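Local atomic coordinates of conserved exported protein (Bacteroides fragilis, PDB entry 3CLW), a protein that is of unknown function but probably hydrolyses O-glycosidic bonds, as other members of glycoside hydrolase family 30 do. Residues A[163-168]-A[219-224]. Numbering follows the deposited sequence.
Sequences FLVKSA and SEAQID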
ATOM      1  N   PHE A 163     -12.988   2.157  20.323  1.00 31.36           N
ATOM      2  CA  PHE A 163     -11.659   1.622  20.543  1.00 31.21           C
ATOM      3  C   PHE A 163     -10.674   2.161  19.495  1.00 31.13           C
ATOM      4  O   PHE A 163      -9.627   2.676  19.864  1.00 31.03           O
ATOM      5  CB  PHE A 163     -11.670   0.088  20.514  1.00 30.80           C
ATOM      6  CG  PHE A 163     -10.301  -0.521  20.323  1.00 30.24           C
ATOM      7  CD1 PHE A 163      -9.363  -0.504  21.359  1.00 30.19           C
ATOM      8  CD2 PHE A 163      -9.949  -1.105  19.105  1.00 31.83           C
ATOM      9  CE1 PHE A 163      -8.079  -1.059  21.197  1.00 30.33           C
ATOM     10  CE2 PHE A 163      -8.666  -1.695  18.926  1.00 29.83           C
ATOM     11  CZ  PHE A 163      -7.729  -1.642  19.995  1.00 30.50           C
ATOM     12  N   LEU A 164     -11.037   2.040  18.213  1.00 30.69           N
ATOM     13  CA  LEU A 164     -10.246   2.570  17.099  1.00 30.77           C
ATOM     14  C   LEU A 164     -10.028   4.089  17.156  1.00 30.83           C
ATOM     15  O   LEU A 164      -8.926   4.557  16.908  1.00 30.67           O
ATOM     16  CB  LEU A 164     -10.875   2.210  15.760  1.00 30.88           C
ATOM     17  CG  LEU A 164     -10.935   0.730  15.388  1.00 30.50           C
ATOM     18  CD1 LEU A 164     -11.752   0.557  14.128  1.00 27.00           C
ATOM     19  CD2 LEU A 164      -9.497   0.245  15.146  1.00 30.21           C
ATOM     20  N   VAL A 165     -11.066   4.839  17.520  1.00 30.44           N
ATOM     21  CA  VAL A 165     -10.960   6.284  17.647  1.00 30.57           C
ATOM     22  C   VAL A 165     -10.115   6.704  18.842  1.00 30.72           C
ATOM     23  O   VAL A 165      -9.296   7.592  18.713  1.00 30.54           O
ATOM     24  CB  VAL A 165     -12.351   6.997  17.678  1.00 30.56           C
ATOM     25  CG1 VAL A 165     -12.224   8.427  18.189  1.00 29.80           C
ATOM     26  CG2 VAL A 165     -12.968   6.982  16.299  1.00 31.35           C
ATOM     27  N   LYS A 166     -10.324   6.079  19.998  1.00 31.56           N
ATOM     28  CA  LYS A 166      -9.498   6.370  21.179  1.00 31.95           C
ATOM     29  C   LYS A 166      -7.991   6.096  20.947  1.00 31.71           C
ATOM     30  O   LYS A 166      -7.154   6.840  21.450  1.00 31.70           O
ATOM     31  CB  LYS A 166      -9.984   5.622  22.430  1.00 32.75           C
ATOM     32  CG  LYS A 166      -8.923   5.584  23.581  1.00 34.80           C
ATOM     33  CD  LYS A 166      -9.556   5.759  24.918  1.00 38.65           C
ATOM     34  CE  LYS A 166      -8.503   5.810  26.019  1.00 40.08           C
ATOM     35  NZ  LYS A 166      -9.156   5.847  27.344  1.00 39.77           N
ATOM     36  N   SER A 167      -7.679   5.019  20.226  1.00 31.58           N
ATOM     37  CA  SER A 167      -6.291   4.656  19.880  1.00 31.81           C
ATOM     38  C   SER A 167      -5.662   5.723  18.970  1.00 32.36           C
ATOM     39  O   SER A 167      -4.529   6.185  19.225  1.00 32.18           O
ATOM     40  CB  SER A 167      -6.233   3.289  19.185  1.00 31.43           C
ATOM     41  OG  SER A 167      -6.664   2.246  20.025  1.00 31.08           O
ATOM     42  N   ALA A 168      -6.384   6.094  17.905  1.00 32.04           N
ATOM     43  CA  ALA A 168      -5.935   7.178  17.041  1.00 32.95           C
ATOM     44  C   ALA A 168      -5.749   8.468  17.831  1.00 32.49           C
ATOM     45  O   ALA A 168      -4.749   9.174  17.660  1.00 33.09           O
ATOM     46  CB  ALA A 168      -6.899   7.421  15.835  1.00 31.94           C
ATOM     47  N   SER A 219     -16.617  12.210  15.335  1.00 36.80           N
ATOM     48  CA  SER A 219     -17.268  13.495  15.548  1.00 37.62           C
ATOM     49  C   SER A 219     -17.272  13.816  17.027  1.00 38.14           C
ATOM     50  O   SER A 219     -16.916  14.934  17.402  1.00 38.25           O
ATOM     51  CB  SER A 219     -18.694  13.521  14.940  1.00 37.94           C
ATOM     52  OG  SER A 219     -18.643  13.584  13.521  1.00 37.80           O
ATOM     53  N   GLU A 220     -17.596  12.835  17.867  1.00 39.11           N
ATOM     54  CA  GLU A 220     -17.531  13.011  19.324  1.00 41.37           C
ATOM     55  C   GLU A 220     -16.116  13.332  19.825  1.00 40.85           C
ATOM     56  O   GLU A 220     -15.943  14.174  20.708  1.00 41.29           O
ATOM     57  CB  GLU A 220     -18.078  11.770  20.050  1.00 41.67           C
ATOM     58  CG  GLU A 220     -19.631  11.734  20.163  1.00 46.28           C
ATOM     59  CD  GLU A 220     -20.224  10.321  20.457  1.00 45.81           C
ATOM     60  OE1 GLU A 220     -21.353  10.059  19.974  1.00 50.81           O
ATOM     61  OE2 GLU A 220     -19.570   9.485  21.153  1.00 51.38           O
ATOM     62  N   ALA A 221     -15.109  12.664  19.255  1.00 40.38           N
ATOM     63  CA  ALA A 221     -13.716  12.881  19.634  1.00 40.06           C
ATOM     64  C   ALA A 221     -13.174  14.185  19.042  1.00 40.41           C
ATOM     65  O   ALA A 221     -12.242  14.747  19.577  1.00 39.90           O
ATOM     66  CB  ALA A 221     -12.860  11.706  19.184  1.00 39.05           C
ATOM     67  N   GLN A 222     -13.761  14.637  17.930  1.00 40.37           N
ATOM     68  CA  GLN A 222     -13.265  15.776  17.152  1.00 41.60           C
ATOM     69  C   GLN A 222     -11.789  15.622  16.755  1.00 41.24           C
ATOM     70  O   GLN A 222     -10.995  16.542  16.913  1.00 41.46           O
ATOM     71  CB  GLN A 222     -13.503  17.103  17.890  1.00 41.56           C
ATOM     72  CG  GLN A 222     -14.988  17.366  18.317  1.00 44.11           C
ATOM     73  CD  GLN A 222     -15.106  18.564  19.274  1.00 45.90           C
ATOM     74  OE1 GLN A 222     -15.141  19.709  18.836  1.00 50.86           O
ATOM     75  NE2 GLN A 222     -15.124  18.297  20.584  1.00 51.88           N
ATOM     76  N   ILE A 223     -11.423  14.447  16.256  1.00 40.63           N
ATOM     77  CA  ILE A 223     -10.091  14.235  15.700  1.00 40.19           C
ATOM     78  C   ILE A 223     -10.145  14.403  14.185  1.00 40.84           C
ATOM     79  O   ILE A 223     -11.143  14.068  13.544  1.00 41.42           O
ATOM     80  CB  ILE A 223      -9.459  12.854  16.090  1.00 40.13           C
ATOM     81  CG1 ILE A 223     -10.356  11.669  15.674  1.00 38.49           C
ATOM     82  CG2 ILE A 223      -9.089  12.813  17.600  1.00 37.52           C
ATOM     83  CD1 ILE A 223      -9.663  10.311  15.821  1.00 39.05           C
ATOM     84  N   ASP A 224      -9.059  14.925  13.630  1.00 40.74           N
ATOM     85  CA  ASP A 224      -8.904  15.123  12.197  1.00 40.52           C
ATOM     86  C   ASP A 224      -8.499  13.812  11.517  1.00 39.29           C
ATOM     87  O   ASP A 224      -7.359  13.677  11.033  1.00 39.78           O
ATOM     88  CB  ASP A 224      -7.862  16.241  11.949  1.00 41.77           C
ATOM     89  CG  ASP A 224      -7.827  16.706  10.492  1.00 45.71           C
ATOM     90  OD1 ASP A 224      -8.757  16.352   9.720  1.00 50.39           O
ATOM     91  OD2 ASP A 224      -6.856  17.405  10.105  1.00 50.45           O
TER
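Two helices on the outer layer of a TIM-barrel domain meet where Val165 and Ala168 of helix 157-173 touch Ala221, the last residue of helix 204-221, and Ile223 in the loop just after it. The side-chain contacts are all apolar, and no hydrogen bond crosses between the segments. Val165 is the central residue. Its CG1 lies anti to the backbone N (chi1 164°), and this torsion places it against the second segment. There it meets CB of Ala221 at 3.5 Å, which is tight for two methyl groups. The same CG1 lies 4.0 Å from CD1 of Ile223, so one methyl serves both partners.

Helix 204-221 ends at Ala221. Gln222 follows with positive phi (54°), and the chain then brings Ile223 back toward helix 157-173. CG1 of Ile223 sits between its own backbone N and carbonyl carbon (chi1 57°), and the extended chain beyond it carries CD1 to the helix surface. CD1 also packs on CB of Ala168, at 4.0 Å, one helical turn on from Val165.

Other parts of the fold add to the packing. Val165 also touches Leu214, Ala217 and Ile218 of helix 204-221, while Ala168 rests on Val178 and Ile181 of strand 178-182. Ile223 reaches Gln169 and Arg172 further along the first helix. Strand 178-182 follows the first helix. Strand 226-232 follows the second helix and pairs in parallel with strand 178-182. Such packing between successive outer helices, at the turn leading into the next parallel strand, is characteristic of the (beta/alpha)8 TIM barrel.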